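Local coordinates for protein putative alpha-L-fucosidase (Bacteroides thetaiotaomicron, PDB 4H41) that is a putative alpha-L-fucosidase with a TIM-barrel fold, probably a glycoside hydrolase acting on host glycans, at residues Q220-E223 and K224-E228; L120-G124 and R125-T129; N273-S276 and F277-M281; M180-Q183 and C184-S188; V258-K261 and L262-Y266. All coordinates share one frame; numbering follows the deposited sequence.

Interaction 1: residues Q220-E223 and K224-E228; sequences QQHE and KEWNE
Q221 reaches one helical turn ahead and gives its NE2 to OE2 of E225 at 2.9 Å. The N-H points straight at the oxygen (179°), and OE2 lies in the amide plane of Q221; it is met on its anti side, and the amide and carboxylate planes stand steeply to each other. Q221 gets there because CG is anti to the backbone N (chi1 -168°) and the chain then bends at CG, turning the amide toward E225. Its OE1 lies alongside the aliphatic part of K224, 4.0 Å from CD.

On the inner side of the helix H222 and W226 form the second i/i+4 pair. The indole brings its CD1 corner over one imidazole face, 3.5 Å from CE1 of H222, displaced toward the rim; the planes are inclined at 39°, an oblique aromatic contact. The carbonyl O of H222 lies in plane at the edge of the indole, 3.3 Å from CD1 of W226, and accepts the backbone N of W226 at 3.0 Å.

Both pairs ride on regular i to i+4 backbone bonding in helix 219-233, one of the outer helices of the (beta/alpha)8 barrel. Partners beyond the helix fix the polar ends: NE2 of H222 bonds to OD1 of N259, NE1 of W226 to the carbonyl of S167, and OE1 of E225 to R168 and the backbone N of A169. F242 of strand 239-243 meets the indole edge-to-face, and E223 carries its carboxylate to K261 on helix 252-266.

Interaction 2: residues L120-G124 and R125-T129; sequences LYDSG and RYWDT
The carboxylate of D122 swings to W127 because its CG stands anti to the backbone N (chi1 -176°), while W127 keeps CG beside its own N, turning the indole N-H back toward the loop. NE1 of W127 then donates to OD2 of D122 at 2.8 Å. The oxygen lies in the indole plane and uses its syn lone pair, the two planes being 41° apart; the N-H is somewhat bent, at 151°.

The other oxygen, OD1, works on the backbone. It accepts the N-H of G124 at 3.2 Å, which defines an Asx turn, and accepts a hydrogen bond from a water 2.7 Å away; this water in turn accepts from the backbone N of W127 at 3.0 Å. One carboxylate thus ties the loop to both the ring and the first turn of the helix. G124 holds the N-cap position, and its carbonyl O receives the N of D128 at 3.0 Å; its positive phi would press a CB against the preceding carbonyl. Putting an alanine at D122 would probably leave the indole N-H and the G124 N-H without their acceptor, and the W127 ring free to turn.

OD2 of D122 has a second partner in NE2 of H44, whose ring also meets W127 almost perpendicularly. R125 pairs through NH1 with D138 on helix 136-151, and D128 with R79. The segment thus follows barrel strand 115-119 into helix 125-129, with L120 leaning on helices 136-151 and 173-187.

Interaction 3: residues N273-S276 and F277-M281; sequences NAES and FDRDM
E275 and R279 meet side-on, carboxylate against guanidinium, with the two planes turned 35° from each other. NE of R279 donates to OE1 of E275 at 2.8 Å through the syn lone pair of that oxygen, while NH2 of R279 gives a straighter bond to OE2 at 2.9 Å. Two parallel bonds of this kind fix both the position and the rotation of the carboxylate. It is carried there by an extended chain: CG of E275 sits beside the backbone N and the rest runs out to OE1 and OE2. OE1 also accepts from a water at 3.0 Å, and the same water donates to the carbonyl O of F277 at 2.8 Å, bridging acid and backbone.

The F277 ring leans against both members of the pair. CG lies between the backbone N and the carbonyl carbon (chi1 61°), which folds the ring back onto the E275 side chain. Its CZ comes 3.5 Å from CD of E275, with ring and carboxylate planes 40° apart, and CE1 touches CB of E275 at 3.7 Å. Meanwhile CE2 lies over one guanidinium face of R279, offset to the rim. Further on, OD1 of D278 accepts the backbone N of D280 at 2.9 Å, an Asx turn.

NH2 of R279 also makes a weak hydrogen bond to an unidentified bound molecule, to which ND2 of N273 is bonded as well. This loop leaves barrel strand 269-273 and leads toward helix 290-302, whose K296 holds the carbonyl of E275; E275 and R279 pack on Q243 of strand 239-243.

Interaction 4: residues M180-Q183 and C184-S188; sequences MGKQ and CKDIS
Helix 173-187 is the alpha element of a beta-alpha-beta crossover in the barrel, between strands 157-162 and 193-195, and its last two turns hold an exposed i/i+4 salt bridge. K182 supplies NZ and D186 supplies OD2, 3.1 Å apart, with the ammonium on the syn side of the carboxylate. The lysine starts with CG anti to the backbone N (chi1 -180°), runs out extended and bends only at the last torsion (chi4 63°), so that NZ turns back toward the aspartate. Along the way its CG passes 3.5 Å from OD2 of D186, and CE lies as near, so the aliphatic chain and the acid cross at a slant.

Below this surface pair the backbone is regular: D186 N bonds to K182 O at 2.9 Å, and C184 N, K185 N and I187 N bond likewise to M180 O, G181 O and Q183 O. CG2 of I187 comes to 3.5 Å from the carbonyl O of Q183. At the C-terminal end S188 folds back, its OG donating to C184 O at 2.7 Å while its own N reaches the same oxygen at 3.2 Å. The two donors approach from opposite faces of the carbonyl plane, so one acceptor holds the end of the helix twice.

OG of S188 also bonds to NE1 of W160, and K185 to D238. On the barrel side C184 packs on W160 and T193 of the flanking strands, M180 on I162; toward helix 136-151, Q183 bonds to the carbonyl of K140 and I187 rests on W147.

Interaction 5: residues V258-K261 and L262-Y266; sequences VNKK and LADKY
K260 and D264 meet one turn apart, the lysine side chain running obliquely across the acid. From CB the chain sets out with CG anti to the backbone N (chi1 174°), then bends at CG (chi2 65°), which turns it along the helix in the direction of D264. CG itself lies 4.1 Å from OD2 of D264; CD follows at 3.9 Å from OD1, and CE stands equally near to both oxygens, 3.6 Å from each. NZ at the tip donates to OD1 of D264 at 2.7 Å on the syn side, with OD2 farther off at 3.5 Å, so the salt bridge is one-sided. A methionine in place of K260 would probably leave the D264 carboxylate without its charged mate and free to turn.

D264 N also bonds to K260 O, which joins the same two residues a second time through the backbone. On the side toward helix 219-233, V258 and L262 lie side by side, CG1 of V258 to CD1 of L262 at 4.1 Å, as an apolar i/i+4 pair. Around the apolar pair, polar ends reach that neighbouring helix: NZ of K265 and OH of Y266 both bond to OD1 of N227, and N259 and K261 are turned to it as well. K260 and A263 also rest on C270 of strand 269-273.

With one side lying against helix 219-233, helix 252-266 is the crossover helix between strands 239-243 and 269-273, a beta-alpha-beta unit of the (beta/alpha)8 barrel.

Along the chain the order is interaction 2, 4, 1, 5 and 3, all within one eight-stranded parallel barrel. Interactions 1, 4 and 5 lie on outer helices 219-233, 173-187 and 252-266, whereas 2 and 3 follow strands 115-119 and 269-273. Interactions 1 and 5 have centres about 11 Å apart and touch directly, by H222 with N259 and W226 with L262, so two neighbouring helices are joined. Interactions 2 and 4, about 19 Å apart, meet through L120 against M180 and C184. Interaction 3 lies about 31 Å from interaction 4, across the chain's centre. Local contacts thus recur around the barrel, and two pairs of them link successive parts of its wall.

Interaction 1: residues Q220-E223 and K224-E228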
# COMPACT_ATOMS: atom_id res chain seq x y z
N GLN B 220 -34.05 -10.23 -2.53
CA GLN B 220 -35.40 -9.82 -2.86
C GLN B 220 -35.50 -8.31 -3.09
O GLN B 220 -36.13 -7.89 -4.07
CB GLN B 220 -36.39 -10.25 -1.75
CG GLN B 220 -36.47 -11.77 -1.56
CD GLN B 220 -35.52 -12.37 -0.51
OE1 GLN B 220 -34.35 -11.99 -0.36
NE2 GLN B 220 -35.99 -13.42 0.18
N GLN B 221 -34.90 -7.50 -2.22
CA GLN B 221 -34.95 -6.03 -2.37
C GLN B 221 -34.09 -5.58 -3.55
O GLN B 221 -34.49 -4.67 -4.27
CB GLN B 221 -34.50 -5.35 -1.07
CG GLN B 221 -34.78 -3.86 -1.01
CD GLN B 221 -36.23 -3.48 -1.16
OE1 GLN B 221 -37.15 -4.22 -0.77
NE2 GLN B 221 -36.49 -2.34 -1.76
N HIS B 222 -32.95 -6.20 -3.76
CA HIS B 222 -32.10 -5.91 -4.91
C HIS B 222 -32.88 -6.17 -6.20
O HIS B 222 -32.90 -5.33 -7.06
CB HIS B 222 -30.85 -6.79 -4.85
CG HIS B 222 -29.98 -6.72 -6.06
ND1 HIS B 222 -28.99 -5.75 -6.19
CD2 HIS B 222 -29.94 -7.53 -7.14
CE1 HIS B 222 -28.39 -6.00 -7.34
NE2 HIS B 222 -28.95 -7.05 -7.96
N GLU B 223 -33.59 -7.31 -6.28
CA GLU B 223 -34.36 -7.64 -7.48
C GLU B 223 -35.48 -6.62 -7.69
O GLU B 223 -35.78 -6.21 -8.82
CB GLU B 223 -34.94 -9.05 -7.40
CG GLU B 223 -35.74 -9.44 -8.63
CD GLU B 223 -36.26 -10.86 -8.61
OE1 GLU B 223 -35.94 -11.60 -7.66
OE2 GLU B 223 -37.06 -11.21 -9.51
N LYS B 224 -36.15 -6.25 -6.63
CA LYS B 224 -37.25 -5.29 -6.73
C LYS B 224 -36.78 -3.97 -7.30
O LYS B 224 -37.41 -3.43 -8.22
CB LYS B 224 -37.87 -5.08 -5.35
CG LYS B 224 -39.03 -4.08 -5.36
CD LYS B 224 -39.56 -3.85 -3.96
CE LYS B 224 -40.74 -2.86 -3.95
NZ LYS B 224 -40.32 -1.43 -3.99
N GLU B 225 -35.69 -3.47 -6.79
CA GLU B 225 -35.22 -2.17 -7.24
C GLU B 225 -34.64 -2.21 -8.67
O GLU B 225 -34.92 -1.33 -9.47
CB GLU B 225 -34.19 -1.59 -6.26
CG GLU B 225 -34.82 -1.29 -4.90
CD GLU B 225 -33.93 -0.66 -3.85
OE1 GLU B 225 -32.81 -0.22 -4.18
OE2 GLU B 225 -34.34 -0.63 -2.66
N TRP B 226 -33.88 -3.25 -8.99
CA TRP B 226 -33.28 -3.35 -10.31
C TRP B 226 -34.30 -3.74 -11.36
O TRP B 226 -34.14 -3.35 -12.51
CB TRP B 226 -32.07 -4.27 -10.27
CG TRP B 226 -30.91 -3.51 -9.73
CD1 TRP B 226 -30.50 -3.44 -8.42
CD2 TRP B 226 -30.15 -2.53 -10.44
NE1 TRP B 226 -29.50 -2.51 -8.30
CE2 TRP B 226 -29.27 -1.93 -9.52
CE3 TRP B 226 -30.12 -2.12 -11.78
CZ2 TRP B 226 -28.30 -0.99 -9.91
CZ3 TRP B 226 -29.18 -1.17 -12.16
CH2 TRP B 226 -28.32 -0.59 -11.23
N ASN B 227 -35.40 -4.39 -10.97
CA ASN B 227 -36.51 -4.63 -11.89
C ASN B 227 -37.05 -3.29 -12.38
O ASN B 227 -37.28 -3.08 -13.58
CB ASN B 227 -37.61 -5.44 -11.20
CG ASN B 227 -38.77 -5.71 -12.07
OD1 ASN B 227 -38.62 -6.36 -13.10
ND2 ASN B 227 -39.94 -5.21 -11.71
N GLU B 228 -37.19 -2.32 -11.46
CA GLU B 228 -37.66 -0.99 -11.83
C GLU B 228 -36.65 -0.23 -12.69
O GLU B 228 -37.04 0.45 -13.63
CB GLU B 228 -37.95 -0.14 -10.57
CG GLU B 228 -39.12 -0.66 -9.77
CD GLU B 228 -39.60 0.27 -8.67
OE1 GLU B 228 -40.00 1.41 -8.99
OE2 GLU B 228 -39.63 -0.16 -7.49

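Interaction 2: residues L120-G124 and R125-T129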
# COMPACT_ATOMS: atom_id res chain seq x y z
N LEU B 120 -18.40 8.03 -20.08
CA LEU B 120 -18.93 9.38 -19.96
C LEU B 120 -18.25 10.16 -18.85
O LEU B 120 -17.61 9.61 -17.96
CB LEU B 120 -20.47 9.34 -19.76
CG LEU B 120 -21.28 8.74 -20.91
CD1 LEU B 120 -22.76 8.95 -20.70
CD2 LEU B 120 -20.84 9.35 -22.27
N TYR B 121 -18.41 11.48 -18.94
CA TYR B 121 -17.80 12.41 -18.01
C TYR B 121 -18.49 12.32 -16.63
O TYR B 121 -19.71 12.22 -16.55
CB TYR B 121 -17.90 13.84 -18.58
CG TYR B 121 -17.42 14.92 -17.64
CD1 TYR B 121 -16.08 15.03 -17.29
CD2 TYR B 121 -18.32 15.80 -17.06
CE1 TYR B 121 -15.64 16.01 -16.40
CE2 TYR B 121 -17.90 16.77 -16.16
CZ TYR B 121 -16.56 16.86 -15.82
OH TYR B 121 -16.22 17.81 -14.89
N ASP B 122 -17.69 12.42 -15.58
CA ASP B 122 -18.15 12.41 -14.19
C ASP B 122 -17.82 13.77 -13.57
O ASP B 122 -16.65 14.07 -13.28
CB ASP B 122 -17.47 11.26 -13.43
CG ASP B 122 -17.92 11.07 -11.98
OD1 ASP B 122 -18.63 11.97 -11.45
OD2 ASP B 122 -17.50 10.09 -11.36
N SER B 123 -18.84 14.61 -13.37
CA SER B 123 -18.60 15.98 -12.86
C SER B 123 -18.34 16.08 -11.37
O SER B 123 -17.92 17.15 -10.93
CB SER B 123 -19.79 16.89 -13.17
OG SER B 123 -20.88 16.66 -12.28
N GLY B 124 -18.67 15.06 -10.61
CA GLY B 124 -18.58 15.08 -9.15
C GLY B 124 -19.87 15.51 -8.47
O GLY B 124 -20.04 15.26 -7.28
N ARG B 125 -20.82 16.11 -9.21
CA ARG B 125 -22.08 16.62 -8.66
C ARG B 125 -22.96 15.51 -8.13
O ARG B 125 -23.56 15.66 -7.06
CB ARG B 125 -22.86 17.42 -9.72
CG ARG B 125 -22.20 18.75 -10.05
CD ARG B 125 -23.03 19.56 -11.04
NE ARG B 125 -22.21 20.60 -11.67
CZ ARG B 125 -21.61 20.52 -12.86
NH1 ARG B 125 -21.78 19.46 -13.63
NH2 ARG B 125 -20.87 21.54 -13.30
N TYR B 126 -23.05 14.38 -8.84
CA TYR B 126 -23.80 13.24 -8.35
C TYR B 126 -23.15 12.72 -7.04
O TYR B 126 -23.85 12.50 -6.05
CB TYR B 126 -23.87 12.12 -9.41
CG TYR B 126 -24.06 10.75 -8.82
CD1 TYR B 126 -25.22 10.42 -8.12
CD2 TYR B 126 -23.10 9.76 -8.98
CE1 TYR B 126 -25.40 9.15 -7.58
CE2 TYR B 126 -23.28 8.48 -8.44
CZ TYR B 126 -24.45 8.17 -7.77
OH TYR B 126 -24.66 6.93 -7.21
N TRP B 127 -21.83 12.55 -7.03
CA TRP B 127 -21.16 12.06 -5.80
C TRP B 127 -21.40 13.01 -4.60
O TRP B 127 -21.56 12.55 -3.48
CB TRP B 127 -19.67 11.88 -6.02
CG TRP B 127 -19.35 10.78 -6.99
CD1 TRP B 127 -18.72 10.90 -8.18
CD2 TRP B 127 -19.73 9.40 -6.86
NE1 TRP B 127 -18.64 9.68 -8.80
CE2 TRP B 127 -19.28 8.74 -8.03
CE3 TRP B 127 -20.38 8.65 -5.86
CZ2 TRP B 127 -19.49 7.37 -8.24
CZ3 TRP B 127 -20.56 7.27 -6.07
CH2 TRP B 127 -20.05 6.64 -7.21
N ASP B 128 -21.47 14.31 -4.85
CA ASP B 128 -21.69 15.30 -3.80
C ASP B 128 -23.16 15.44 -3.35
O ASP B 128 -23.39 16.02 -2.30
CB ASP B 128 -21.17 16.67 -4.25
CG ASP B 128 -19.67 16.71 -4.43
OD1 ASP B 128 -19.00 15.76 -3.97
OD2 ASP B 128 -19.17 17.63 -5.11
N THR B 129 -24.14 14.97 -4.14
CA THR B 129 -25.57 15.16 -3.82
C THR B 129 -26.41 13.89 -3.72
O THR B 129 -27.46 13.93 -3.10
CB THR B 129 -26.22 16.01 -4.92
OG1 THR B 129 -26.18 15.30 -6.17
CG2 THR B 129 -25.59 17.41 -5.03
O HOH W 1 -20.63 12.78 -9.80

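Interaction 3: residues N273-S276 and F277-M281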
# COMPACT_ATOMS: atom_id res chain seq x y z
N ASN B 273 -18.57 -7.69 -14.08
CA ASN B 273 -17.37 -6.88 -13.91
C ASN B 273 -16.63 -7.59 -12.79
O ASN B 273 -16.95 -7.42 -11.60
CB ASN B 273 -17.67 -5.42 -13.62
CG ASN B 273 -16.42 -4.63 -13.30
OD1 ASN B 273 -15.32 -5.17 -13.23
ND2 ASN B 273 -16.58 -3.35 -13.07
N ALA B 274 -15.75 -8.50 -13.19
CA ALA B 274 -14.99 -9.34 -12.28
C ALA B 274 -13.81 -8.58 -11.75
O ALA B 274 -12.81 -8.43 -12.44
CB ALA B 274 -14.54 -10.61 -12.98
N GLU B 275 -13.94 -8.04 -10.55
CA GLU B 275 -12.89 -7.24 -9.92
C GLU B 275 -11.64 -8.08 -9.70
O GLU B 275 -11.71 -9.15 -9.10
CB GLU B 275 -13.38 -6.66 -8.62
CG GLU B 275 -14.51 -5.67 -8.85
CD GLU B 275 -15.09 -5.05 -7.59
OE1 GLU B 275 -14.87 -5.61 -6.49
OE2 GLU B 275 -15.62 -3.91 -7.69
N SER B 276 -10.48 -7.57 -10.16
CA SER B 276 -9.21 -8.29 -10.04
C SER B 276 -8.33 -7.71 -8.95
O SER B 276 -7.15 -8.10 -8.81
CB SER B 276 -8.53 -8.34 -11.41
OG SER B 276 -8.49 -7.08 -12.03
N PHE B 277 -8.94 -6.88 -8.06
CA PHE B 277 -8.30 -6.35 -6.86
C PHE B 277 -9.01 -6.95 -5.65
O PHE B 277 -10.17 -7.38 -5.77
CB PHE B 277 -8.32 -4.83 -6.83
CG PHE B 277 -9.70 -4.23 -6.84
CD1 PHE B 277 -10.37 -4.02 -8.03
CD2 PHE B 277 -10.37 -3.97 -5.65
CE1 PHE B 277 -11.66 -3.49 -8.03
CE2 PHE B 277 -11.65 -3.43 -5.66
CZ PHE B 277 -12.27 -3.15 -6.86
N ASP B 278 -8.33 -6.99 -4.50
CA ASP B 278 -8.86 -7.61 -3.32
C ASP B 278 -9.57 -6.60 -2.40
O ASP B 278 -8.96 -5.70 -1.90
CB ASP B 278 -7.71 -8.32 -2.55
CG ASP B 278 -8.19 -9.52 -1.77
OD1 ASP B 278 -9.12 -9.34 -0.95
OD2 ASP B 278 -7.65 -10.67 -2.00
N ARG B 279 -10.85 -6.82 -2.12
CA ARG B 279 -11.62 -5.98 -1.20
C ARG B 279 -11.53 -6.48 0.25
O ARG B 279 -12.11 -5.86 1.12
CB ARG B 279 -13.11 -5.96 -1.62
CG ARG B 279 -13.38 -5.01 -2.72
CD ARG B 279 -14.89 -4.89 -2.92
NE ARG B 279 -15.11 -4.12 -4.11
CZ ARG B 279 -15.01 -2.81 -4.21
NH1 ARG B 279 -14.86 -2.06 -3.12
NH2 ARG B 279 -15.17 -2.22 -5.37
N ASP B 280 -10.88 -7.60 0.52
CA ASP B 280 -10.85 -8.18 1.88
C ASP B 280 -9.64 -7.79 2.68
O ASP B 280 -9.46 -8.28 3.79
CB ASP B 280 -10.88 -9.72 1.76
CG ASP B 280 -12.08 -10.25 1.01
OD1 ASP B 280 -13.16 -9.66 1.13
OD2 ASP B 280 -11.93 -11.26 0.27
N MSE B 281 -8.81 -6.90 2.16
CA MSE B 281 -7.51 -6.57 2.73
C MSE B 281 -7.44 -5.16 3.28
O MSE B 281 -8.15 -4.27 2.80
CB MSE B 281 -6.44 -6.74 1.66
CG MSE B 281 -6.36 -8.14 1.08
SE MSE B 281 -5.57 -9.37 2.35
CE MSE B 281 -7.01 -10.56 2.71
O HOH W 2 -12.90 -7.40 -5.11

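Interaction 4: residues M180-Q183 and C184-S188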
# COMPACT_ATOMS: atom_id res chain seq x y z
N MSE B 180 -28.77 9.82 -21.24
CA MSE B 180 -27.39 9.61 -21.71
C MSE B 180 -27.33 8.47 -22.69
O MSE B 180 -26.75 8.65 -23.76
CB MSE B 180 -26.46 9.38 -20.51
CG MSE B 180 -26.34 10.65 -19.67
SE MSE B 180 -25.24 10.58 -18.05
CE MSE B 180 -26.04 9.02 -17.19
N GLY B 181 -28.02 7.36 -22.41
CA GLY B 181 -28.08 6.26 -23.38
C GLY B 181 -28.69 6.66 -24.69
O GLY B 181 -28.17 6.29 -25.75
N LYS B 182 -29.78 7.41 -24.65
CA LYS B 182 -30.44 7.85 -25.90
C LYS B 182 -29.53 8.74 -26.73
O LYS B 182 -29.47 8.58 -27.95
CB LYS B 182 -31.74 8.59 -25.59
CG LYS B 182 -32.45 9.05 -26.87
CD LYS B 182 -33.85 9.50 -26.66
CE LYS B 182 -34.40 10.23 -27.89
NZ LYS B 182 -34.45 9.33 -29.08
N GLN B 183 -28.85 9.71 -26.11
CA GLN B 183 -27.97 10.60 -26.88
C GLN B 183 -26.81 9.83 -27.49
O GLN B 183 -26.49 10.02 -28.64
CB GLN B 183 -27.46 11.75 -26.05
CG GLN B 183 -26.86 12.85 -26.93
CD GLN B 183 -26.18 13.91 -26.15
OE1 GLN B 183 -26.24 13.92 -24.92
NE2 GLN B 183 -25.42 14.77 -26.84
N CYS B 184 -26.21 8.93 -26.72
CA CYS B 184 -25.13 8.08 -27.24
C CYS B 184 -25.58 7.29 -28.47
O CYS B 184 -24.89 7.23 -29.49
CB CYS B 184 -24.65 7.14 -26.14
SG CYS B 184 -23.77 7.98 -24.82
N LYS B 185 -26.71 6.64 -28.36
CA LYS B 185 -27.22 5.81 -29.44
C LYS B 185 -27.61 6.62 -30.66
O LYS B 185 -27.29 6.23 -31.78
CB LYS B 185 -28.41 4.97 -28.97
CG LYS B 185 -27.95 3.82 -28.09
CD LYS B 185 -28.85 2.66 -28.10
CE LYS B 185 -28.21 1.46 -27.43
NZ LYS B 185 -27.39 0.68 -28.39
N ASP B 186 -28.30 7.72 -30.45
CA ASP B 186 -28.74 8.60 -31.55
C ASP B 186 -27.57 9.16 -32.33
O ASP B 186 -27.57 9.09 -33.56
CB ASP B 186 -29.56 9.78 -31.02
CG ASP B 186 -30.98 9.45 -30.62
OD1 ASP B 186 -31.45 8.34 -30.93
OD2 ASP B 186 -31.64 10.31 -29.99
N ILE B 187 -26.54 9.69 -31.63
CA ILE B 187 -25.43 10.34 -32.32
C ILE B 187 -24.57 9.34 -33.04
O ILE B 187 -23.92 9.71 -34.01
CB ILE B 187 -24.60 11.23 -31.34
CG1 ILE B 187 -23.92 12.38 -32.10
CG2 ILE B 187 -23.58 10.40 -30.52
CD1 ILE B 187 -23.36 13.38 -31.26
N SER B 188 -24.47 8.10 -32.54
CA SER B 188 -23.54 7.12 -33.10
C SER B 188 -24.23 6.07 -33.97
O SER B 188 -23.58 5.09 -34.34
CB SER B 188 -22.80 6.42 -31.97
OG SER B 188 -23.66 5.59 -31.20

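Interaction 5: residues V258-K261 and L262-Y266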
# COMPACT_ATOMS: atom_id res chain seq x y z
N VAL B 258 -30.32 -13.95 -9.98
CA VAL B 258 -31.27 -12.85 -10.07
C VAL B 258 -30.86 -11.84 -11.16
O VAL B 258 -31.73 -11.41 -11.91
CB VAL B 258 -31.41 -12.16 -8.70
CG1 VAL B 258 -31.89 -10.74 -8.85
CG2 VAL B 258 -32.34 -12.97 -7.79
N ASN B 259 -29.60 -11.46 -11.24
CA ASN B 259 -29.15 -10.49 -12.23
C ASN B 259 -29.34 -11.04 -13.67
O ASN B 259 -29.77 -10.30 -14.55
CB ASN B 259 -27.70 -10.08 -11.96
CG ASN B 259 -27.57 -9.21 -10.75
OD1 ASN B 259 -28.57 -8.70 -10.23
ND2 ASN B 259 -26.35 -9.03 -10.28
N LYS B 260 -29.21 -12.34 -13.85
CA LYS B 260 -29.41 -12.98 -15.16
C LYS B 260 -30.90 -13.03 -15.50
O LYS B 260 -31.31 -12.73 -16.63
CB LYS B 260 -28.73 -14.36 -15.17
CG LYS B 260 -28.98 -15.18 -16.42
CD LYS B 260 -28.41 -14.63 -17.67
CE LYS B 260 -28.65 -15.64 -18.79
NZ LYS B 260 -28.99 -15.00 -20.05
N LYS B 261 -31.72 -13.34 -14.51
CA LYS B 261 -33.19 -13.36 -14.65
C LYS B 261 -33.72 -11.98 -15.11
O LYS B 261 -34.55 -11.88 -16.01
CB LYS B 261 -33.81 -13.75 -13.31
CG LYS B 261 -35.36 -13.80 -13.37
CD LYS B 261 -35.96 -14.45 -12.15
CE LYS B 261 -35.57 -13.81 -10.85
NZ LYS B 261 -36.51 -14.17 -9.74
N LEU B 262 -33.25 -10.91 -14.41
CA LEU B 262 -33.59 -9.52 -14.79
C LEU B 262 -33.10 -9.14 -16.18
O LEU B 262 -33.88 -8.60 -16.97
CB LEU B 262 -33.02 -8.56 -13.76
CG LEU B 262 -33.69 -8.59 -12.39
CD1 LEU B 262 -32.98 -7.73 -11.43
CD2 LEU B 262 -35.13 -8.21 -12.51
N ALA B 263 -31.87 -9.49 -16.52
CA ALA B 263 -31.39 -9.22 -17.88
C ALA B 263 -32.26 -9.91 -18.93
O ALA B 263 -32.65 -9.29 -19.92
CB ALA B 263 -29.94 -9.69 -18.03
N ASP B 264 -32.61 -11.18 -18.69
CA ASP B 264 -33.47 -11.92 -19.62
C ASP B 264 -34.86 -11.31 -19.76
O ASP B 264 -35.38 -11.22 -20.87
CB ASP B 264 -33.59 -13.37 -19.19
CG ASP B 264 -32.32 -14.17 -19.41
OD1 ASP B 264 -31.35 -13.63 -20.04
OD2 ASP B 264 -32.25 -15.31 -18.92
N LYS B 265 -35.44 -10.86 -18.64
CA LYS B 265 -36.76 -10.23 -18.65
C LYS B 265 -36.79 -8.98 -19.51
O LYS B 265 -37.79 -8.71 -20.17
CB LYS B 265 -37.15 -9.88 -17.21
CG LYS B 265 -38.54 -9.28 -17.08
CD LYS B 265 -38.90 -9.19 -15.61
CE LYS B 265 -40.24 -8.56 -15.40
NZ LYS B 265 -40.48 -8.36 -13.95
N TYR B 266 -35.71 -8.21 -19.51
CA TYR B 266 -35.63 -6.95 -20.25
C TYR B 266 -34.77 -6.98 -21.49
O TYR B 266 -34.60 -5.94 -22.13
CB TYR B 266 -35.15 -5.86 -19.30
CG TYR B 266 -36.20 -5.59 -18.24
CD1 TYR B 266 -37.42 -5.00 -18.57
CD2 TYR B 266 -36.04 -6.05 -16.95
CE1 TYR B 266 -38.43 -4.84 -17.63
CE2 TYR B 266 -37.04 -5.89 -15.99
CZ TYR B 266 -38.22 -5.25 -16.33
OH TYR B 266 -39.23 -5.11 -15.41